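Local coordinates for regulatory protein PCRH (Pseudomonas aeruginosa, PDB 2XCB), which probably acts as a tetratricopeptide-type chaperone of type III secretion, holding the chaperone-binding region of the translocator protein PopD, at residues S14-T17 with L18-Y22; N27-A31 with G32-D36; P89-A92 with A93-H96. One frame throughout, in Å; residues are numbered along the deposited sequence.

Interaction 1 (S14-T17 with L18-Y22); sequences SEDT and LEQLY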
ATOM      1  N   SER A  14      -1.550 -11.351  -2.887  1.00 35.44           N
ATOM      2  CA  SER A  14      -2.622 -12.194  -2.364  1.00 35.21           C
ATOM      3  C   SER A  14      -3.765 -11.306  -1.888  1.00 35.41           C
ATOM      4  O   SER A  14      -3.574 -10.113  -1.679  1.00 33.91           O
ATOM      5  CB  SER A  14      -2.143 -12.999  -1.160  1.00 35.16           C
ATOM      6  OG  SER A  14      -1.749 -12.107  -0.122  1.00 30.37           O
ATOM      7  N   GLU A  15      -4.928 -11.925  -1.690  1.00 36.16           N
ATOM      8  CA  GLU A  15      -6.114 -11.238  -1.176  0.50 36.24           C
ATOM      9  C   GLU A  15      -5.814 -10.665   0.186  1.00 35.34           C
ATOM     10  O   GLU A  15      -6.223  -9.547   0.517  1.00 35.33           O
ATOM     11  CB  GLU A  15      -7.334 -12.173  -1.080  0.50 36.60           C
ATOM     12  CG  GLU A  15      -8.655 -11.390  -0.781  0.50 39.84           C
ATOM     13  CD  GLU A  15      -9.852 -12.257  -0.378  0.50 42.62           C
ATOM     14  OE1 GLU A  15      -9.700 -13.496  -0.292  0.50 43.09           O
ATOM     15  OE2 GLU A  15     -10.949 -11.686  -0.152  0.50 42.67           O
ATOM     16  N   ASP A  16      -5.074 -11.424   1.000  1.00 34.87           N
ATOM     17  CA  ASP A  16      -4.831 -10.972   2.368  1.00 33.47           C
ATOM     18  C   ASP A  16      -3.986  -9.710   2.423  1.00 31.58           C
ATOM     19  O   ASP A  16      -4.228  -8.851   3.279  1.00 30.24           O
ATOM     20  CB  ASP A  16      -4.207 -12.054   3.244  1.00 35.45           C
ATOM     21  CG  ASP A  16      -3.823 -11.530   4.598  1.00 37.29           C
ATOM     22  OD1 ASP A  16      -4.700 -11.474   5.484  1.00 46.06           O
ATOM     23  OD2 ASP A  16      -2.637 -11.144   4.788  1.00 43.97           O
ATOM     24  N   THR A  17      -3.015  -9.593   1.502  1.00 31.55           N
ATOM     25  CA  THR A  17      -2.236  -8.335   1.351  1.00 30.30           C
ATOM     26  C   THR A  17      -3.088  -7.201   0.779  1.00 29.34           C
ATOM     27  O   THR A  17      -3.023  -6.088   1.295  1.00 27.47           O
ATOM     28  CB  THR A  17      -0.940  -8.483   0.489  1.00 30.42           C
ATOM     29  OG1 THR A  17      -0.078  -9.413   1.136  1.00 30.85           O
ATOM     30  CG2 THR A  17      -0.156  -7.128   0.388  1.00 26.85           C
ATOM     31  N   LEU A  18      -3.873  -7.476  -0.272  1.00 28.29           N
ATOM     32  CA  LEU A  18      -4.908  -6.479  -0.703  1.00 27.64           C
ATOM     33  C   LEU A  18      -5.809  -5.961   0.408  1.00 26.62           C
ATOM     34  O   LEU A  18      -6.058  -4.770   0.519  1.00 25.94           O
ATOM     35  CB  LEU A  18      -5.763  -7.019  -1.842  1.00 28.76           C
ATOM     36  CG  LEU A  18      -4.921  -7.274  -3.072  1.00 30.52           C
ATOM     37  CD1 LEU A  18      -5.670  -8.073  -4.085  1.00 33.96           C
ATOM     38  CD2 LEU A  18      -4.423  -5.973  -3.641  1.00 29.91           C
ATOM     39  N   GLU A  19      -6.280  -6.855   1.269  1.00 28.21           N
ATOM     40  CA  GLU A  19      -7.096  -6.480   2.401  1.00 28.89           C
ATOM     41  C   GLU A  19      -6.376  -5.531   3.343  1.00 29.44           C
ATOM     42  O   GLU A  19      -6.946  -4.537   3.820  1.00 29.73           O
ATOM     43  CB  GLU A  19      -7.565  -7.722   3.144  1.00 29.75           C
ATOM     44  CG  GLU A  19      -8.805  -7.499   4.010  1.00 35.28           C
ATOM     45  CD  GLU A  19      -9.884  -6.559   3.370  1.00 37.37           C
ATOM     46  OE1 GLU A  19     -10.320  -6.847   2.219  1.00 32.86           O
ATOM     47  OE2 GLU A  19     -10.243  -5.534   4.053  1.00 39.70           O
ATOM     48  N   GLN A  20      -5.110  -5.806   3.611  1.00 28.35           N
ATOM     49  CA  GLN A  20      -4.339  -4.888   4.442  1.00 27.11           C
ATOM     50  C   GLN A  20      -4.053  -3.556   3.760  1.00 24.98           C
ATOM     51  O   GLN A  20      -4.006  -2.476   4.409  1.00 24.22           O
ATOM     52  CB  GLN A  20      -3.037  -5.565   4.908  1.00 29.11           C
ATOM     53  CG  GLN A  20      -3.279  -6.745   5.854  1.00 33.92           C
ATOM     54  CD  GLN A  20      -2.000  -7.574   6.068  1.00 42.07           C
ATOM     55  OE1 GLN A  20      -0.924  -7.011   6.214  1.00 45.81           O
ATOM     56  NE2 GLN A  20      -2.121  -8.910   6.060  1.00 44.12           N
ATOM     57  N   LEU A  21      -3.906  -3.599   2.450  1.00 23.38           N
ATOM     58  CA  LEU A  21      -3.712  -2.367   1.707  1.00 23.47           C
ATOM     59  C   LEU A  21      -5.005  -1.533   1.648  1.00 23.61           C
ATOM     60  O   LEU A  21      -4.959  -0.305   1.724  1.00 22.89           O
ATOM     61  CB  LEU A  21      -3.316  -2.771   0.322  1.00 25.11           C
ATOM     62  CG  LEU A  21      -2.202  -2.081  -0.412  1.00 29.94           C
ATOM     63  CD1 LEU A  21      -1.167  -1.546   0.591  1.00 28.56           C
ATOM     64  CD2 LEU A  21      -1.606  -3.091  -1.400  1.00 28.04           C
ATOM     65  N   TYR A  22      -6.155  -2.206   1.516  1.00 22.70           N
ATOM     66  CA  TYR A  22      -7.422  -1.504   1.647  1.00 22.13           C
ATOM     67  C   TYR A  22      -7.576  -0.869   3.004  1.00 24.66           C
ATOM     68  O   TYR A  22      -7.956   0.312   3.093  1.00 25.24           O
ATOM     69  CB  TYR A  22      -8.614  -2.385   1.249  1.00 21.58           C
ATOM     70  CG  TYR A  22      -9.963  -1.716   1.576  1.00 22.24           C
ATOM     71  CD1 TYR A  22     -10.498  -0.768   0.724  1.00 21.89           C
ATOM     72  CD2 TYR A  22     -10.633  -1.965   2.796  1.00 23.21           C
ATOM     73  CE1 TYR A  22     -11.709  -0.144   1.003  1.00 21.32           C
ATOM     74  CE2 TYR A  22     -11.866  -1.298   3.101  1.00 22.82           C
ATOM     75  CZ  TYR A  22     -12.354  -0.401   2.224  1.00 25.29           C
ATOM     76  OH  TYR A  22     -13.527   0.217   2.491  1.00 26.59           O
TER
HETATM   77  O   HOH W   1      -9.832  -9.387   1.857  1.00 96.53           O

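Interaction 2 (N27-A31 with G32-D36); sequences NQYQA and GKWDD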
ATOM      1  N   ASN A  27      -7.698   3.920   6.335  1.00 32.46           N
ATOM      2  CA  ASN A  27      -7.244   4.631   7.527  1.00 33.88           C
ATOM      3  C   ASN A  27      -6.747   6.023   7.200  1.00 32.68           C
ATOM      4  O   ASN A  27      -7.090   6.985   7.907  1.00 32.85           O
ATOM      5  CB  ASN A  27      -6.237   3.796   8.366  1.00 34.29           C
ATOM      6  CG  ASN A  27      -6.904   2.625   9.068  1.00 35.16           C
ATOM      7  OD1 ASN A  27      -8.091   2.659   9.389  1.00 37.60           O
ATOM      8  ND2 ASN A  27      -6.151   1.561   9.267  1.00 39.37           N
ATOM      9  N   GLN A  28      -6.016   6.139   6.105  1.00 31.44           N
ATOM     10  CA  GLN A  28      -5.591   7.443   5.612  1.00 32.56           C
ATOM     11  C   GLN A  28      -6.800   8.347   5.276  1.00 32.70           C
ATOM     12  O   GLN A  28      -6.803   9.567   5.604  1.00 32.51           O
ATOM     13  CB  GLN A  28      -4.636   7.305   4.434  1.00 32.67           C
ATOM     14  CG  GLN A  28      -3.342   6.560   4.802  1.00 34.10           C
ATOM     15  CD  GLN A  28      -2.667   7.132   6.044  1.00 36.79           C
ATOM     16  OE1 GLN A  28      -2.991   6.783   7.173  1.00 42.49           O
ATOM     17  NE2 GLN A  28      -1.718   8.000   5.829  1.00 38.01           N
ATOM     18  N   TYR A  29      -7.829   7.736   4.664  1.00 31.16           N
ATOM     19  CA  TYR A  29      -9.103   8.429   4.448  1.00 29.27           C
ATOM     20  C   TYR A  29      -9.729   8.943   5.739  1.00 29.45           C
ATOM     21  O   TYR A  29     -10.083  10.117   5.792  1.00 26.24           O
ATOM     22  CB  TYR A  29     -10.112   7.548   3.672  1.00 29.32           C
ATOM     23  CG  TYR A  29     -11.398   8.288   3.355  1.00 25.64           C
ATOM     24  CD1 TYR A  29     -11.454   9.233   2.315  1.00 23.94           C
ATOM     25  CD2 TYR A  29     -12.532   8.079   4.109  1.00 29.53           C
ATOM     26  CE1 TYR A  29     -12.654   9.943   2.058  1.00 23.65           C
ATOM     27  CE2 TYR A  29     -13.712   8.746   3.851  1.00 28.06           C
ATOM     28  CZ  TYR A  29     -13.780   9.643   2.809  1.00 30.59           C
ATOM     29  OH  TYR A  29     -14.951  10.337   2.618  1.00 31.14           O
ATOM     30  N   GLN A  30      -9.875   8.075   6.762  1.00 29.03           N
ATOM     31  CA  GLN A  30     -10.421   8.489   8.053  1.00 33.12           C
ATOM     32  C   GLN A  30      -9.613   9.666   8.695  1.00 33.78           C
ATOM     33  O   GLN A  30     -10.154  10.441   9.448  1.00 35.68           O
ATOM     34  CB  GLN A  30     -10.487   7.308   9.072  1.00 33.24           C
ATOM     35  CG  GLN A  30     -11.260   6.063   8.617  1.00 36.74           C
ATOM     36  CD  GLN A  30     -12.736   6.340   8.340  1.00 42.18           C
ATOM     37  OE1 GLN A  30     -13.531   6.500   9.264  1.00 45.73           O
ATOM     38  NE2 GLN A  30     -13.104   6.395   7.073  1.00 39.24           N
ATOM     39  N   ALA A  31      -8.322   9.775   8.410  1.00 33.35           N
ATOM     40  CA  ALA A  31      -7.484  10.823   8.974  1.00 33.22           C
ATOM     41  C   ALA A  31      -7.432  12.063   8.037  1.00 34.03           C
ATOM     42  O   ALA A  31      -6.655  12.985   8.260  1.00 35.21           O
ATOM     43  CB  ALA A  31      -6.080  10.280   9.227  1.00 33.28           C
ATOM     44  N   GLY A  32      -8.222  12.074   6.974  1.00 32.19           N
ATOM     45  CA  GLY A  32      -8.265  13.264   6.118  1.00 31.64           C
ATOM     46  C   GLY A  32      -7.040  13.420   5.268  1.00 30.31           C
ATOM     47  O   GLY A  32      -6.841  14.454   4.585  1.00 29.31           O
ATOM     48  N   LYS A  33      -6.257  12.352   5.203  1.00 30.06           N
ATOM     49  CA  LYS A  33      -5.093  12.315   4.352  0.50 30.07           C
ATOM     50  C   LYS A  33      -5.548  11.910   2.916  1.00 30.10           C
ATOM     51  O   LYS A  33      -5.254  10.767   2.448  1.00 29.18           O
ATOM     52  CB  LYS A  33      -4.036  11.365   4.966  0.50 29.82           C
ATOM     53  CG  LYS A  33      -3.254  11.943   6.203  0.50 30.23           C
ATOM     54  CD  LYS A  33      -1.860  11.267   6.377  0.50 31.32           C
ATOM     55  CE  LYS A  33      -1.277  11.431   7.798  0.50 34.65           C
ATOM     56  NZ  LYS A  33      -1.847  10.503   8.837  0.50 36.36           N
ATOM     57  N   TRP A  34      -6.236  12.816   2.243  1.00 28.63           N
ATOM     58  CA  TRP A  34      -6.915  12.441   1.002  1.00 28.77           C
ATOM     59  C   TRP A  34      -6.018  12.140  -0.200  1.00 28.68           C
ATOM     60  O   TRP A  34      -6.341  11.283  -1.030  1.00 27.11           O
ATOM     61  CB  TRP A  34      -8.036  13.421   0.708  1.00 27.99           C
ATOM     62  CG  TRP A  34      -9.036  13.545   1.840  1.00 30.45           C
ATOM     63  CD1 TRP A  34      -9.653  12.514   2.564  1.00 32.36           C
ATOM     64  CD2 TRP A  34      -9.532  14.738   2.363  1.00 34.82           C
ATOM     65  NE1 TRP A  34     -10.529  13.026   3.500  1.00 34.06           N
ATOM     66  CE2 TRP A  34     -10.476  14.396   3.398  1.00 36.41           C
ATOM     67  CE3 TRP A  34      -9.293  16.071   2.066  1.00 36.54           C
ATOM     68  CZ2 TRP A  34     -11.153  15.336   4.114  1.00 38.64           C
ATOM     69  CZ3 TRP A  34      -9.989  17.016   2.771  1.00 43.67           C
ATOM     70  CH2 TRP A  34     -10.911  16.650   3.795  1.00 43.11           C
ATOM     71  N   ASP A  35      -4.888  12.847  -0.304  1.00 29.28           N
ATOM     72  CA  ASP A  35      -3.972  12.601  -1.426  1.00 30.73           C
ATOM     73  C   ASP A  35      -3.316  11.231  -1.371  1.00 28.93           C
ATOM     74  O   ASP A  35      -3.109  10.581  -2.391  1.00 26.44           O
ATOM     75  CB  ASP A  35      -2.877  13.673  -1.447  1.00 32.51           C
ATOM     76  CG  ASP A  35      -3.161  14.695  -2.494  1.00 40.21           C
ATOM     77  OD1 ASP A  35      -3.097  14.295  -3.710  1.00 46.43           O
ATOM     78  OD2 ASP A  35      -3.510  15.850  -2.107  1.00 43.52           O
ATOM     79  N   ASP A  36      -2.967  10.839  -0.160  1.00 26.67           N
ATOM     80  CA  ASP A  36      -2.340   9.559   0.065  1.00 27.73           C
ATOM     81  C   ASP A  36      -3.362   8.450  -0.095  1.00 26.45           C
ATOM     82  O   ASP A  36      -3.065   7.416  -0.679  1.00 25.46           O
ATOM     83  CB  ASP A  36      -1.798   9.491   1.474  1.00 26.84           C
ATOM     84  CG  ASP A  36      -0.391  10.121   1.593  1.00 28.10           C
ATOM     85  OD1 ASP A  36       0.204  10.738   0.647  1.00 25.15           O
ATOM     86  OD2 ASP A  36       0.133   9.910   2.644  1.00 27.23           O
TER

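Interaction 3 (P89-A92 with A93-H96); sequences PFHA and AECH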
ATOM      1  N   PRO A  89     -24.768   6.407  -6.397  1.00 16.35           N
ATOM      2  CA  PRO A  89     -25.511   7.536  -7.049  1.00 16.19           C
ATOM      3  C   PRO A  89     -25.705   8.691  -6.077  1.00 15.91           C
ATOM      4  O   PRO A  89     -25.734   9.811  -6.449  1.00 14.78           O
ATOM      5  CB  PRO A  89     -26.885   6.893  -7.376  1.00 15.55           C
ATOM      6  CG  PRO A  89     -26.926   5.582  -6.650  1.00 16.30           C
ATOM      7  CD  PRO A  89     -25.470   5.131  -6.603  1.00 13.90           C
ATOM      8  N   PHE A  90     -25.735   8.389  -4.795  1.00 13.48           N
ATOM      9  CA  PHE A  90     -25.866   9.448  -3.814  1.00 16.18           C
ATOM     10  C   PHE A  90     -24.648  10.400  -3.858  1.00 17.88           C
ATOM     11  O   PHE A  90     -24.840  11.640  -4.069  1.00 18.04           O
ATOM     12  CB  PHE A  90     -26.053   8.854  -2.365  1.00 14.39           C
ATOM     13  CG  PHE A  90     -26.236   9.929  -1.281  1.00 20.32           C
ATOM     14  CD1 PHE A  90     -27.492  10.503  -1.041  1.00 22.57           C
ATOM     15  CD2 PHE A  90     -25.118  10.405  -0.521  1.00 21.55           C
ATOM     16  CE1 PHE A  90     -27.683  11.515  -0.050  1.00 19.66           C
ATOM     17  CE2 PHE A  90     -25.266  11.423   0.413  1.00 20.70           C
ATOM     18  CZ  PHE A  90     -26.588  11.998   0.646  1.00 21.68           C
ATOM     19  N   HIS A  91     -23.408   9.868  -3.710  1.00 15.47           N
ATOM     20  CA  HIS A  91     -22.280  10.765  -3.714  1.00 14.55           C
ATOM     21  C   HIS A  91     -22.031  11.352  -5.092  1.00 15.04           C
ATOM     22  O   HIS A  91     -21.530  12.454  -5.172  1.00 14.18           O
ATOM     23  CB  HIS A  91     -21.021  10.108  -3.164  1.00 15.88           C
ATOM     24  CG  HIS A  91     -21.218   9.762  -1.694  1.00  8.63           C
ATOM     25  ND1 HIS A  91     -21.487  10.750  -0.775  1.00 14.90           N
ATOM     26  CD2 HIS A  91     -21.414   8.582  -1.053  1.00 22.23           C
ATOM     27  CE1 HIS A  91     -21.735  10.191   0.426  1.00 14.72           C
ATOM     28  NE2 HIS A  91     -21.692   8.870   0.277  1.00 13.56           N
ATOM     29  N   ALA A  92     -22.400  10.615  -6.131  1.00 16.76           N
ATOM     30  CA  ALA A  92     -22.327  11.162  -7.497  1.00 15.80           C
ATOM     31  C   ALA A  92     -23.260  12.404  -7.610  1.00 17.52           C
ATOM     32  O   ALA A  92     -22.960  13.377  -8.325  1.00 17.41           O
ATOM     33  CB  ALA A  92     -22.765  10.135  -8.518  1.00 16.94           C
ATOM     34  N   ALA A  93     -24.431  12.279  -7.009  1.00 17.32           N
ATOM     35  CA  ALA A  93     -25.399  13.385  -7.045  1.00 18.25           C
ATOM     36  C   ALA A  93     -24.803  14.614  -6.346  1.00 19.75           C
ATOM     37  O   ALA A  93     -24.949  15.732  -6.821  1.00 16.49           O
ATOM     38  CB  ALA A  93     -26.694  12.920  -6.384  1.00 15.95           C
ATOM     39  N   GLU A  94     -24.116  14.413  -5.201  1.00 19.01           N
ATOM     40  CA  GLU A  94     -23.402  15.549  -4.591  1.00 19.25           C
ATOM     41  C   GLU A  94     -22.382  16.257  -5.498  1.00 20.09           C
ATOM     42  O   GLU A  94     -22.240  17.539  -5.506  1.00 18.60           O
ATOM     43  CB  GLU A  94     -22.693  15.113  -3.325  1.00 20.83           C
ATOM     44  CG  GLU A  94     -23.673  14.693  -2.230  1.00 20.64           C
ATOM     45  CD  GLU A  94     -22.945  14.178  -1.020  1.00 29.20           C
ATOM     46  OE1 GLU A  94     -23.512  14.390   0.070  1.00 29.77           O
ATOM     47  OE2 GLU A  94     -21.807  13.598  -1.159  1.00 23.59           O
ATOM     48  N   CYS A  95     -21.633  15.440  -6.250  1.00 18.81           N
ATOM     49  CA  CYS A  95     -20.649  15.969  -7.176  1.00 18.35           C
ATOM     50  C   CYS A  95     -21.404  16.702  -8.283  1.00 19.14           C
ATOM     51  O   CYS A  95     -20.950  17.758  -8.663  1.00 20.98           O
ATOM     52  CB  CYS A  95     -19.759  14.860  -7.825  1.00 17.95           C
ATOM     53  SG  CYS A  95     -18.779  13.921  -6.532  1.00 20.28           S
ATOM     54  N   HIS A  96     -22.502  16.146  -8.807  1.00 18.72           N
ATOM     55  CA  HIS A  96     -23.205  16.844  -9.870  1.00 19.00           C
ATOM     56  C   HIS A  96     -23.673  18.224  -9.391  1.00 20.02           C
ATOM     57  O   HIS A  96     -23.647  19.212 -10.120  1.00 20.50           O
ATOM     58  CB  HIS A  96     -24.421  16.039 -10.303  1.00 19.98           C
ATOM     59  CG  HIS A  96     -24.116  14.880 -11.202  1.00 19.99           C
ATOM     60  ND1 HIS A  96     -23.439  15.018 -12.390  1.00 19.29           N
ATOM     61  CD2 HIS A  96     -24.347  13.553 -11.052  1.00 20.48           C
ATOM     62  CE1 HIS A  96     -23.365  13.841 -12.996  1.00 22.24           C
ATOM     63  NE2 HIS A  96     -23.915  12.933 -12.206  1.00 22.51           N
TER

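Interaction 1 (S14-T17 with L18-Y22)
D16 carries CG anti to its backbone N (chi1 174°), and Q20, one turn later, carries CG beside its own backbone N (chi1 -66°) with the chain extended beyond. These settings bring carboxylate and amide together on one flank of the helix. D16 OD2 lies 2.6 Å from Q20 NE2, but the N-H does not point at the oxygen, so the pair is no hydrogen bond. The two planes are 76° apart. Both groups instead hydrogen-bond to Q28 of the second subunit.

These are the first two turns of helix 15-30, with S14 as N-cap. S14 OG accepts from T17 N at 3.2 Å, a capping bond. Regular helical bonding follows at once: L18 N to S14 O is 3.0 Å and nearly straight, and L21 N to T17 O is 2.9 Å.

On another flank, a water donates to E19 OE1 at 2.6 Å. Its link to E15 is doubtful, as E15 has two conformers. E19 OE1 also forms a salt bridge with R53. L18 and L21 pack on helix 34-47, where both touch L44. The hydroxyls of S14 and T17 hydrogen-bond to D36 of the second subunit.

Interaction 2 (N27-A31 with G32-D36)
Y29 and W34 meet through their CD1 atoms, 3.8 Å apart. Their rings lie obliquely, with centroids 5.4 Å apart and planes at 50°. Y29 CG is anti to the backbone N (chi1 -176°), which sends the phenol along the same side of the turn as the indole. G32 O lies over one face of the W34 ring, near its rim.

The pair flanks the turn that ends helix 15-30 in a Schellman motif. K33 N bonds to Q28 O at 2.9 Å. G32 N bonds to Y29 O, also at 2.9 Å, from above the carbonyl plane. G32 is the C-prime residue, with the positive phi of that position. K33 is the centre of an inverse gamma turn and sits at the N-cap position, just before helix 34-47.

Further out, Y29 packs on A60 and C61 of helix 52-64, and W34 on S64. Y29 OH hydrogen-bonds to the backbone of the bound peptide.

Polar groups of Q28, K33 and D36 turn to the second subunit. In one of its two conformers K33 NZ makes a salt bridge with D16 there. D36 OD2, besides its hydroxyl partners, takes a hydrogen bond from the backbone N of S14 of that subunit. The turn thus offers Y29 to the peptide and a polar side to the dimer interface, where K33 can face a carboxylate.

Interaction 3 (P89-A92 with A93-H96)
A histidine-carboxylate hydrogen bond within one helical turn joins H91 to E94 on helix 87-98, near the centre of the chain. H91 ND1 donates to E94 OE2 at 2.9 Å, with an N-H...O angle of 170°. The oxygen lies at the ring edge, close to the imidazole plane, but the ring approaches it from above the carboxylate plane. The side chains run side by side. E94 has CG beside its backbone N (chi1 -66°) and continues extended, which carries the carboxylate back alongside the ring.

The other carboxylate oxygen, OE1, comes within 3.5 Å of F90 CE2, and F90 CD2 sits over one face of the H91 ring. F90 also meets F109 edge-to-face and packs on helix 123-140.

Backbone bonds tie the turn together, among them A93 N to P89 O at 2.8 Å and H96 N to A92 O at 2.8 Å.

E94 OE2 has a second partner in Q63 NE2 of helix 52-64. H91 NE2 hydrogen-bonds to an acidic side chain of the bound peptide. With both ring nitrogens facing carboxylates, H91 may well carry a positive charge, and E94 would fix the ring's rotation for the peptide.

The three interactions come in series along an all-helical chain. Interactions 1 and 2 lie at the two ends of helix 15-30, their centres about 18 Å apart, and interaction 2 leads on into helix 34-47. Both face the second subunit, and they are complementary: D16, T17 and Q20 of one copy meet K33, D36 and Q28 of the other. Interaction 3 lies in helix 87-98, its centre about 28 Å from that of interaction 1, across the chain's centre, and about 20 Å from that of interaction 2. Each of the three places a side chain on the bound peptide: Y22, Y29 and H91. The N-terminal helix thus serves both dimer contact and peptide binding.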